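Local coordinates for protein argininosuccinate lyase (Chelativorans sp., PDB 6RXA) that cleaves carbon–nitrogen bonds as an EDDS lyase of the aspartase/fumarase superfamily, and probably releases fumarate in doing so, at residues Ala163-Leu168 with Trp437-Arg442; Val153-Thr158 with Gln358-Asn363; Val307-Ser312 with Ala323-Glu328; Ala30-Leu35 with Glu328-Asp333. The protein carries 2 engineered substitutions. All blocks are in the same frame, centred on the assembly; numbering follows the deposited sequence.

Contact 1. Residues Ala163-Leu168 with Trp437-Arg442; sequences AQPITL and WQNVLR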
# COMPACT_ATOMS: atom_id res chain seq x y z
N ALA A 163 -16.48 -26.47 -10.92
CA ALA A 163 -15.42 -27.45 -10.65
C ALA A 163 -15.98 -28.83 -10.33
O ALA A 163 -15.86 -29.74 -11.15
CB ALA A 163 -14.49 -26.93 -9.56
N GLN A 164 -16.57 -29.02 -9.14
CA GLN A 164 -17.11 -30.32 -8.73
C GLN A 164 -18.30 -30.08 -7.82
O GLN A 164 -18.51 -28.98 -7.30
CB GLN A 164 -16.06 -31.16 -8.00
CG GLN A 164 -14.86 -31.60 -8.84
CD GLN A 164 -13.82 -32.34 -8.02
OE1 GLN A 164 -13.90 -32.41 -6.79
NE2 GLN A 164 -12.82 -32.90 -8.70
N PRO A 165 -19.12 -31.12 -7.57
CA PRO A 165 -20.25 -30.96 -6.65
C PRO A 165 -19.83 -30.94 -5.19
O PRO A 165 -18.98 -31.73 -4.76
CB PRO A 165 -21.12 -32.20 -6.94
CG PRO A 165 -20.65 -32.70 -8.29
CD PRO A 165 -19.18 -32.40 -8.29
N ILE A 166 -20.44 -30.02 -4.43
CA ILE A 166 -20.29 -29.95 -2.98
C ILE A 166 -21.68 -29.71 -2.39
O ILE A 166 -22.69 -29.99 -3.04
CB ILE A 166 -19.31 -28.83 -2.57
CG1 ILE A 166 -19.81 -27.47 -3.05
CG2 ILE A 166 -17.92 -29.12 -3.11
CD1 ILE A 166 -19.22 -26.30 -2.27
N THR A 167 -21.73 -29.18 -1.17
CA THR A 167 -22.98 -28.67 -0.62
C THR A 167 -22.75 -27.27 -0.09
O THR A 167 -21.61 -26.86 0.18
CB THR A 167 -23.50 -29.54 0.54
OG1 THR A 167 -22.59 -29.41 1.64
CG2 THR A 167 -23.61 -30.99 0.12
N LEU A 168 -23.83 -26.51 0.06
CA LEU A 168 -23.72 -25.19 0.67
C LEU A 168 -23.13 -25.28 2.08
O LEU A 168 -22.33 -24.42 2.48
CB LEU A 168 -25.08 -24.49 0.66
CG LEU A 168 -25.15 -23.11 1.31
CD1 LEU A 168 -24.15 -22.14 0.68
CD2 LEU A 168 -26.56 -22.57 1.20
N TRP A 437 -25.31 -36.07 -6.51
CA TRP A 437 -25.40 -36.40 -5.09
C TRP A 437 -24.44 -37.54 -4.75
O TRP A 437 -23.82 -37.52 -3.69
CB TRP A 437 -26.83 -36.76 -4.71
CG TRP A 437 -26.98 -37.00 -3.23
CD1 TRP A 437 -27.42 -38.14 -2.61
CD2 TRP A 437 -26.66 -36.08 -2.18
NE1 TRP A 437 -27.40 -37.97 -1.24
CE2 TRP A 437 -26.95 -36.71 -0.96
CE3 TRP A 437 -26.17 -34.77 -2.16
CZ2 TRP A 437 -26.75 -36.09 0.27
CZ3 TRP A 437 -25.98 -34.15 -0.94
CH2 TRP A 437 -26.27 -34.81 0.26
N GLN A 438 -24.30 -38.52 -5.65
CA GLN A 438 -23.29 -39.55 -5.44
C GLN A 438 -21.88 -38.97 -5.46
O GLN A 438 -20.99 -39.48 -4.77
CB GLN A 438 -23.43 -40.70 -6.44
CG GLN A 438 -24.74 -41.46 -6.31
CD GLN A 438 -24.96 -42.05 -4.93
OE1 GLN A 438 -24.08 -42.71 -4.38
NE2 GLN A 438 -26.14 -41.82 -4.38
N ASN A 439 -21.65 -37.91 -6.26
CA ASN A 439 -20.34 -37.25 -6.21
C ASN A 439 -20.07 -36.73 -4.81
O ASN A 439 -18.94 -36.80 -4.31
CB ASN A 439 -20.27 -36.07 -7.19
CG ASN A 439 -19.95 -36.48 -8.60
OD1 ASN A 439 -19.02 -35.95 -9.21
ND2 ASN A 439 -20.73 -37.39 -9.15
N VAL A 440 -21.10 -36.15 -4.17
CA VAL A 440 -20.94 -35.62 -2.82
C VAL A 440 -20.70 -36.75 -1.84
O VAL A 440 -19.76 -36.72 -1.04
CB VAL A 440 -22.17 -34.78 -2.43
CG1 VAL A 440 -22.13 -34.45 -0.97
CG2 VAL A 440 -22.21 -33.50 -3.27
N LEU A 441 -21.53 -37.80 -1.92
CA LEU A 441 -21.42 -38.90 -0.97
C LEU A 441 -20.07 -39.61 -1.06
O LEU A 441 -19.53 -40.06 -0.04
CB LEU A 441 -22.56 -39.90 -1.20
CG LEU A 441 -23.97 -39.40 -0.87
CD1 LEU A 441 -25.00 -40.52 -1.11
CD2 LEU A 441 -24.04 -38.90 0.55
N ARG A 442 -19.51 -39.73 -2.27
CA ARG A 442 -18.22 -40.38 -2.41
C ARG A 442 -17.08 -39.57 -1.78
O ARG A 442 -16.06 -40.16 -1.41
CB ARG A 442 -17.91 -40.62 -3.89
CG ARG A 442 -18.63 -41.84 -4.44
CD ARG A 442 -18.16 -42.19 -5.83
NE ARG A 442 -18.68 -41.26 -6.83
CZ ARG A 442 -19.81 -41.45 -7.52
NH1 ARG A 442 -20.55 -42.54 -7.33
NH2 ARG A 442 -20.19 -40.55 -8.41

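Contact 2. Residues Val153-Thr158 with Gln358-Asn363; sequences VMVVYT and QYAAEN. With FMT (formic acid), chain C.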
# COMPACT_ATOMS: atom_id res chain seq x y z
N VAL A 153 -27.07 -29.63 -2.35
CA VAL A 153 -26.07 -29.87 -3.38
C VAL A 153 -25.93 -28.67 -4.30
O VAL A 153 -26.92 -28.06 -4.73
CB VAL A 153 -26.40 -31.16 -4.15
CG1 VAL A 153 -27.72 -31.05 -4.87
CG2 VAL A 153 -25.29 -31.50 -5.14
N MET A 154 -24.68 -28.32 -4.62
CA MET A 154 -24.39 -27.18 -5.48
C MET A 154 -22.96 -27.37 -5.96
O MET A 154 -22.21 -28.17 -5.40
CB MET A 154 -24.53 -25.86 -4.73
CG MET A 154 -23.42 -25.59 -3.73
SD MET A 154 -23.60 -23.98 -2.92
CE MET A 154 -21.94 -23.76 -2.27
N VAL A 155 -22.57 -26.60 -6.97
CA VAL A 155 -21.19 -26.69 -7.45
C VAL A 155 -20.30 -25.74 -6.67
O VAL A 155 -20.71 -24.66 -6.22
CB VAL A 155 -21.07 -26.45 -8.97
CG1 VAL A 155 -22.02 -27.37 -9.73
CG2 VAL A 155 -21.36 -24.99 -9.31
N VAL A 156 -19.05 -26.15 -6.50
CA VAL A 156 -17.96 -25.27 -6.10
C VAL A 156 -17.24 -24.82 -7.36
O VAL A 156 -17.19 -25.54 -8.37
CB VAL A 156 -17.01 -25.96 -5.10
CG1 VAL A 156 -16.21 -27.06 -5.77
CG2 VAL A 156 -16.08 -24.93 -4.44
N TYR A 157 -16.66 -23.62 -7.30
CA TYR A 157 -15.95 -23.00 -8.41
C TYR A 157 -14.45 -22.96 -8.12
O TYR A 157 -14.03 -22.80 -6.98
CB TYR A 157 -16.45 -21.55 -8.63
CG TYR A 157 -17.89 -21.50 -9.03
CD1 TYR A 157 -18.90 -21.51 -8.07
CD2 TYR A 157 -18.26 -21.48 -10.37
CE1 TYR A 157 -20.23 -21.50 -8.44
CE2 TYR A 157 -19.57 -21.48 -10.75
CZ TYR A 157 -20.56 -21.50 -9.78
OH TYR A 157 -21.89 -21.50 -10.15
N THR A 158 -13.66 -23.08 -9.18
CA THR A 158 -12.27 -22.63 -9.16
C THR A 158 -12.05 -21.78 -10.41
O THR A 158 -12.57 -22.10 -11.49
CB THR A 158 -11.26 -23.79 -9.11
OG1 THR A 158 -11.36 -24.56 -10.31
CG2 THR A 158 -11.50 -24.71 -7.92
N GLN A 358 -29.64 -28.33 -10.42
CA GLN A 358 -29.66 -28.40 -11.87
C GLN A 358 -28.27 -28.17 -12.45
O GLN A 358 -27.79 -28.94 -13.29
CB GLN A 358 -30.63 -27.37 -12.44
CG GLN A 358 -30.67 -27.34 -13.96
CD GLN A 358 -31.64 -26.31 -14.50
OE1 GLN A 358 -32.18 -25.49 -13.76
NE2 GLN A 358 -31.87 -26.36 -15.81
N TYR A 359 -27.61 -27.09 -12.04
CA TYR A 359 -26.26 -26.84 -12.53
C TYR A 359 -25.34 -28.01 -12.21
O TYR A 359 -24.58 -28.47 -13.07
CB TYR A 359 -25.69 -25.57 -11.91
CG TYR A 359 -26.31 -24.28 -12.39
CD1 TYR A 359 -27.17 -24.24 -13.47
CD2 TYR A 359 -26.02 -23.10 -11.75
CE1 TYR A 359 -27.72 -23.03 -13.91
CE2 TYR A 359 -26.55 -21.91 -12.18
CZ TYR A 359 -27.39 -21.86 -13.24
OH TYR A 359 -27.93 -20.65 -13.65
N ALA A 360 -25.40 -28.52 -10.98
CA ALA A 360 -24.52 -29.62 -10.59
C ALA A 360 -24.73 -30.84 -11.48
O ALA A 360 -23.77 -31.54 -11.83
CB ALA A 360 -24.74 -29.99 -9.12
N ALA A 361 -25.99 -31.11 -11.86
CA ALA A 361 -26.31 -32.27 -12.66
C ALA A 361 -26.03 -32.06 -14.15
O ALA A 361 -25.76 -33.04 -14.86
CB ALA A 361 -27.79 -32.61 -12.50
N GLU A 362 -26.09 -30.82 -14.63
CA GLU A 362 -26.11 -30.57 -16.06
C GLU A 362 -24.83 -29.97 -16.64
O GLU A 362 -24.57 -30.17 -17.82
CB GLU A 362 -27.28 -29.65 -16.43
CG GLU A 362 -28.62 -30.28 -16.13
CD GLU A 362 -29.80 -29.46 -16.62
OE1 GLU A 362 -29.61 -28.30 -17.03
OE2 GLU A 362 -30.93 -30.00 -16.60
N ASN A 363 -24.01 -29.25 -15.85
CA ASN A 363 -22.97 -28.41 -16.42
C ASN A 363 -21.55 -28.98 -16.31
O ASN A 363 -20.58 -28.23 -16.42
CB ASN A 363 -23.02 -27.01 -15.81
CG ASN A 363 -24.24 -26.23 -16.23
OD1 ASN A 363 -25.00 -26.65 -17.10
ND2 ASN A 363 -24.44 -25.08 -15.61
C FMT C . -8.56 -25.87 -11.80
O1 FMT C . -9.34 -25.92 -12.76
O2 FMT C . -8.91 -25.51 -10.66

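Contact 3. Residues Val307-Ser312 with Ala323-Glu328; sequences VGILTS and ARVELE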
# COMPACT_ATOMS: atom_id res chain seq x y z
N VAL A 307 -1.16 0.54 5.44
CA VAL A 307 -0.04 1.13 4.71
C VAL A 307 0.44 2.42 5.37
O VAL A 307 1.65 2.64 5.50
CB VAL A 307 -0.42 1.33 3.24
CG1 VAL A 307 0.63 2.15 2.51
CG2 VAL A 307 -0.62 -0.03 2.57
N GLY A 308 -0.47 3.29 5.79
CA GLY A 308 -0.04 4.52 6.43
C GLY A 308 0.74 4.28 7.71
O GLY A 308 1.75 4.94 7.96
N ILE A 309 0.27 3.35 8.54
CA ILE A 309 0.95 3.05 9.79
C ILE A 309 2.35 2.51 9.51
O ILE A 309 3.34 3.00 10.06
CB ILE A 309 0.11 2.07 10.63
CG1 ILE A 309 -1.18 2.71 11.11
CG2 ILE A 309 0.92 1.62 11.83
CD1 ILE A 309 -2.26 1.70 11.51
N LEU A 310 2.45 1.50 8.63
CA LEU A 310 3.75 0.92 8.33
C LEU A 310 4.69 1.92 7.67
O LEU A 310 5.89 1.94 7.95
CB LEU A 310 3.62 -0.32 7.47
CG LEU A 310 3.19 -1.58 8.21
CD1 LEU A 310 2.76 -2.65 7.20
CD2 LEU A 310 4.25 -2.12 9.14
N THR A 311 4.17 2.76 6.77
CA THR A 311 5.01 3.80 6.18
C THR A 311 5.59 4.69 7.28
O THR A 311 6.78 5.02 7.26
CB THR A 311 4.21 4.64 5.19
OG1 THR A 311 3.87 3.83 4.06
CG2 THR A 311 5.01 5.82 4.70
N SER A 312 4.75 5.10 8.23
CA SER A 312 5.22 6.00 9.28
C SER A 312 6.30 5.35 10.13
O SER A 312 7.26 6.02 10.54
CB SER A 312 4.04 6.52 10.13
OG SER A 312 3.56 5.57 11.06
N ALA A 323 4.99 11.71 14.49
CA ALA A 323 4.75 11.47 13.07
C ALA A 323 4.08 10.13 12.79
O ALA A 323 3.75 9.85 11.63
CB ALA A 323 6.06 11.53 12.27
N ARG A 324 3.86 9.30 13.80
CA ARG A 324 3.29 7.98 13.57
C ARG A 324 1.80 8.08 13.26
O ARG A 324 1.07 8.84 13.90
CB ARG A 324 3.51 7.11 14.81
CG ARG A 324 4.99 6.77 15.05
CD ARG A 324 5.23 6.05 16.37
NE ARG A 324 4.85 6.90 17.49
CZ ARG A 324 5.00 6.59 18.78
NH1 ARG A 324 5.55 5.44 19.14
NH2 ARG A 324 4.60 7.43 19.71
N VAL A 325 1.37 7.30 12.29
CA VAL A 325 -0.04 7.21 11.90
C VAL A 325 -0.77 6.25 12.83
O VAL A 325 -0.21 5.24 13.29
CB VAL A 325 -0.14 6.81 10.42
CG1 VAL A 325 -1.57 6.52 9.98
CG2 VAL A 325 0.46 7.92 9.55
N GLU A 326 -2.02 6.58 13.12
CA GLU A 326 -2.84 5.88 14.09
C GLU A 326 -3.88 5.02 13.39
O GLU A 326 -4.20 5.22 12.21
CB GLU A 326 -3.54 6.89 15.00
CG GLU A 326 -2.58 7.67 15.90
CD GLU A 326 -2.95 9.15 16.06
OE1 GLU A 326 -3.38 9.79 15.08
OE2 GLU A 326 -2.79 9.67 17.18
N LEU A 327 -4.43 4.05 14.14
CA LEU A 327 -5.62 3.33 13.72
C LEU A 327 -6.83 4.04 14.32
O LEU A 327 -6.95 4.14 15.54
CB LEU A 327 -5.59 1.88 14.20
CG LEU A 327 -6.76 1.01 13.75
CD1 LEU A 327 -6.93 0.98 12.23
CD2 LEU A 327 -6.58 -0.43 14.30
N GLU A 328 -7.69 4.56 13.47
CA GLU A 328 -8.72 5.49 13.91
C GLU A 328 -10.07 4.84 14.09
O GLU A 328 -10.39 3.81 13.48
CB GLU A 328 -8.83 6.63 12.90
CG GLU A 328 -7.48 7.30 12.68
CD GLU A 328 -7.57 8.75 12.29
OE1 GLU A 328 -6.99 9.12 11.24
OE2 GLU A 328 -8.22 9.51 13.03

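Contact 4. Residues Ala30-Leu35 with Glu328-Asp333; sequences AAALTL and EPRSID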
# COMPACT_ATOMS: atom_id res chain seq x y z
N ALA A 30 -20.68 9.08 9.47
CA ALA A 30 -21.05 10.33 10.13
C ALA A 30 -21.02 10.20 11.64
O ALA A 30 -20.84 11.20 12.34
CB ALA A 30 -22.43 10.77 9.65
N ALA A 31 -21.21 8.99 12.17
CA ALA A 31 -21.27 8.79 13.61
C ALA A 31 -19.90 8.60 14.25
O ALA A 31 -19.79 8.68 15.48
CB ALA A 31 -22.14 7.57 13.92
N ALA A 32 -18.87 8.36 13.46
CA ALA A 32 -17.59 7.99 14.03
C ALA A 32 -16.99 9.14 14.84
O ALA A 32 -17.05 10.30 14.44
CB ALA A 32 -16.62 7.59 12.92
N LEU A 33 -16.39 8.78 15.97
CA LEU A 33 -15.65 9.72 16.79
C LEU A 33 -14.28 9.98 16.19
O LEU A 33 -13.71 9.11 15.50
CB LEU A 33 -15.40 9.11 18.17
CG LEU A 33 -16.64 8.79 19.00
CD1 LEU A 33 -16.23 8.17 20.31
CD2 LEU A 33 -17.45 10.05 19.21
N THR A 34 -13.72 11.15 16.48
CA THR A 34 -12.30 11.32 16.27
C THR A 34 -11.53 10.42 17.24
O THR A 34 -12.04 10.02 18.29
CB THR A 34 -11.84 12.75 16.53
OG1 THR A 34 -12.09 13.07 17.91
CG2 THR A 34 -12.55 13.76 15.64
N LEU A 35 -10.27 10.14 16.91
CA LEU A 35 -9.43 9.40 17.86
C LEU A 35 -9.34 10.13 19.20
O LEU A 35 -9.44 9.51 20.26
CB LEU A 35 -8.05 9.12 17.26
CG LEU A 35 -7.19 8.20 18.13
CD1 LEU A 35 -7.75 6.82 18.29
CD2 LEU A 35 -5.76 8.13 17.53
N GLU A 328 -7.69 4.56 13.47
CA GLU A 328 -8.72 5.49 13.91
C GLU A 328 -10.07 4.84 14.09
O GLU A 328 -10.39 3.81 13.48
CB GLU A 328 -8.83 6.63 12.90
CG GLU A 328 -7.48 7.30 12.68
CD GLU A 328 -7.57 8.75 12.29
OE1 GLU A 328 -6.99 9.12 11.24
OE2 GLU A 328 -8.22 9.51 13.03
N PRO A 329 -10.91 5.42 14.94
CA PRO A 329 -12.22 4.83 15.20
C PRO A 329 -13.04 4.54 13.96
O PRO A 329 -13.69 3.48 13.88
CB PRO A 329 -12.90 5.88 16.10
CG PRO A 329 -11.76 6.54 16.81
CD PRO A 329 -10.64 6.60 15.79
N ARG A 330 -13.05 5.44 12.98
CA ARG A 330 -13.89 5.23 11.81
C ARG A 330 -13.50 3.96 11.05
O ARG A 330 -14.37 3.31 10.46
CB ARG A 330 -13.88 6.44 10.88
CG ARG A 330 -12.55 6.83 10.28
CD ARG A 330 -12.71 8.11 9.45
NE ARG A 330 -13.18 9.24 10.26
CZ ARG A 330 -14.45 9.67 10.31
NH1 ARG A 330 -15.40 9.08 9.59
NH2 ARG A 330 -14.76 10.70 11.09
N SER A 331 -12.22 3.60 11.06
CA SER A 331 -11.80 2.37 10.39
C SER A 331 -12.36 1.15 11.09
O SER A 331 -12.88 0.23 10.45
CB SER A 331 -10.28 2.34 10.34
OG SER A 331 -9.81 1.18 9.70
N ILE A 332 -12.26 1.11 12.42
CA ILE A 332 -12.81 -0.02 13.15
C ILE A 332 -14.32 -0.05 13.00
O ILE A 332 -14.92 -1.12 12.82
CB ILE A 332 -12.35 0.00 14.62
CG1 ILE A 332 -10.83 -0.11 14.68
CG2 ILE A 332 -13.00 -1.14 15.37
CD1 ILE A 332 -10.22 0.31 16.03
N ASP A 333 -14.95 1.12 13.06
CA ASP A 333 -16.40 1.17 12.92
C ASP A 333 -16.84 0.58 11.58
O ASP A 333 -17.88 -0.09 11.51
CB ASP A 333 -16.90 2.60 13.03
CG ASP A 333 -16.73 3.18 14.42
OD1 ASP A 333 -16.52 2.42 15.38
OD2 ASP A 333 -16.84 4.41 14.53
O HOH W 1 -17.52 11.26 11.86
O HOH W 2 -12.22 8.22 13.36
O HOH W 3 -16.59 5.94 16.72

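Contact 1. Residues Ala163-Leu168 with Trp437-Arg442
Pro165 and Asn439 meet where residues 163-167 of the strand cross residues 437-442 of the helix at 77°. In the proline ring, CB lies 4.0 Å from Val440 CG2, CG moves in on Asn439 CB at 3.6 Å, and CD ends 3.7 Å from Asn439 OD1. Asn439 offers the ring only its carbons and this oxygen, since its ND2 is turned to the carbonyls of Asp435 and Ala433. An alanine in place of Pro165 would lack CG and CD, and would probably open a gap beside Asn439 and leave its amide less firmly packed. Strand 161-167 is the second arm of a β-hairpin whose first arm is 153-158. Gln164 and Ile166, on either side of Pro165, bond to the partner strand through their backbones, so a residue without an N-H is easily accommodated between them. Val440 is branched and spreads two methyls along the strand: CG2 rests 3.6 Å from Ile166 O, while CG1 packs on Thr167 CG2. That same Thr167 methyl comes within 4.1 Å of CZ3, at the edge of the Trp437 ring and near its plane. With chi1 at 67°, Thr167 places OG1 between its own N and C, where it caps His170 N at the start of helix 168-193.

Contact 2. Residues Val153-Thr158 with Gln358-Asn363
Val155 and Ala360 form the apolar centre of this contact, where strand 153-158 crosses residues 358-362, the end of their helix, at 68°. In the conformer of Val155 described here, CG1 stands anti to its own carbonyl carbon (chi1 -53°) and lies 3.8 Å from Ala360 CB. On its other flank the alanine methyl meets Val153 CG2 at 4.3 Å. A residue as small as alanine suits this place, because the axes of these two segments approach to 6.9 Å.

No hydrogen bond crosses between the segments; the polar groups are served within the helix or by more distant partners. Gln358 NE2 donates to Glu362 OE1 one turn on (3.2 Å), coming from above the carboxylate plane. Tyr359 O takes both Glu362 N and Asn363 N as the helix ends, and Tyr359 OH bonds Tyr267 O.

A ligand contact closes the strand: Thr158 OG1 donates at 2.7 Å to O2 of a formate, probably from the crystallisation liquor. Asn113 of the second subunit and Lys286 and Asn288 of the third also bond it, in a three-chain site where Thr158 binds fumarate in another structure of this protein.

Strand 161-167 pairs with 153-158, and helix 436-442 borders the contact through Trp437 and Val440 at Val153 and Pro436 at Ala360.

Contact 3. Residues Val307-Ser312 with Ala323-Glu328
Between helices 303-314 and 329-348 the connecting loop doubles back along the first of them, and Val325 of this return meets Gly308, Ile309 and Ser312 within the helical core typical of the aspartase/fumarase superfamily. Ser312 supplies the polar grip. Its OG accepts Val325 N at 3.0 Å in a nearly straight bond (171°) and donates its own proton to Ile309 O at 2.8 Å, so one buried hydroxyl links the loop to a carbonyl of the helix. A chi1 of 77° sets OG between the backbone N and the carbonyl carbon, within reach of both partners. Serine suits the spot because it both gives and takes a bond while adding little bulk.

Val325 fills the space beside the helix. Its CG2 lies 3.6 Å from Gly308 O, an approach helped by the missing side chain at Gly308, where a CB would sit tightly against Val325 CG1. Ile309 continues the apolar contact along the loop: CG1 packs 4.0 Å from Val325 CG1, and CD1 extends to Leu327 CB at 4.3 Å.

Trp235 donates from NE1 to Val325 O and takes the guanidinium of Arg324 in a cation-pi contact, while NH1 of that arginine bonds to Val232 O. Helix 236-262 lies against Ile309 and Leu327, helix 112-147 meets Leu327 from Leu124, and Phe300 of the fourth subunit packs on both Ser312 and Val325.

Contact 4. Residues Ala30-Leu35 with Glu328-Asp333
Residues 32-34 run extended between helix 20-31 and helix 35-56, past the first turn of helix 329-348, with Ala32 CA 5.1 Å from Arg330 CA and Leu35, which opens the next helix, abreast of Glu328. The contact is thus a helix N-terminus packed against an interhelical linker, at the surface of the helical fold. Pro329, first in the helix after the N-cap residue Glu328, suits a first turn in which a backbone N-H is not needed for the helix's own bonding. Its ring lies against the linker: CB is 3.4 Å from Leu33 O, CG approaches Thr34 O, and CD meets Leu35 CD1 at 3.8 Å, the two side chains crossing at about a right angle. An alanine at Pro329 would lack CG and CD, and would probably leave Leu35 CD1 without this partner and freer to turn.

Ala32 is small enough to fit between Arg330 and Asp333, its CB touching Arg330 CB at 3.6 Å. Arg330 has CG between the backbone N and C (chi1 62°); the chain is bent at chi3, and Ala32 CB lies over one face of the guanidinium, offset toward its rim. NH1 forms a salt bridge with Asp29, while Asp333 OD1 pairs with Arg130.

Waters take over where the two segments form no direct hydrogen bond. One joins Arg330 NH2 to Ala32 O, and a second joins Arg330 N to Leu33 O. A third accepts from Leu33 N and donates to Asp333 OD2 at 2.7 Å.

Contacts 1 and 2 hold the two arms of one β-hairpin against different helices, 436-442 and 353-362, and they touch through strand pairing, as in Ile166 N to Met154 O. Both are buried, and neither has a hydrogen bond between its segments. Contacts 3 and 4 lie on the opposite side of the chain's centre and share Glu328, where the loop of contact 3 becomes the helix of contact 4; Leu35 also packs on the backbone of Leu327. Contact 3 is buried and adds a direct serine bond to its apolar packing, whereas contact 4 is at the surface and is bridged by waters. Contacts 1 and 3 stand about 46 Å apart between centres, yet both reach the third subunit.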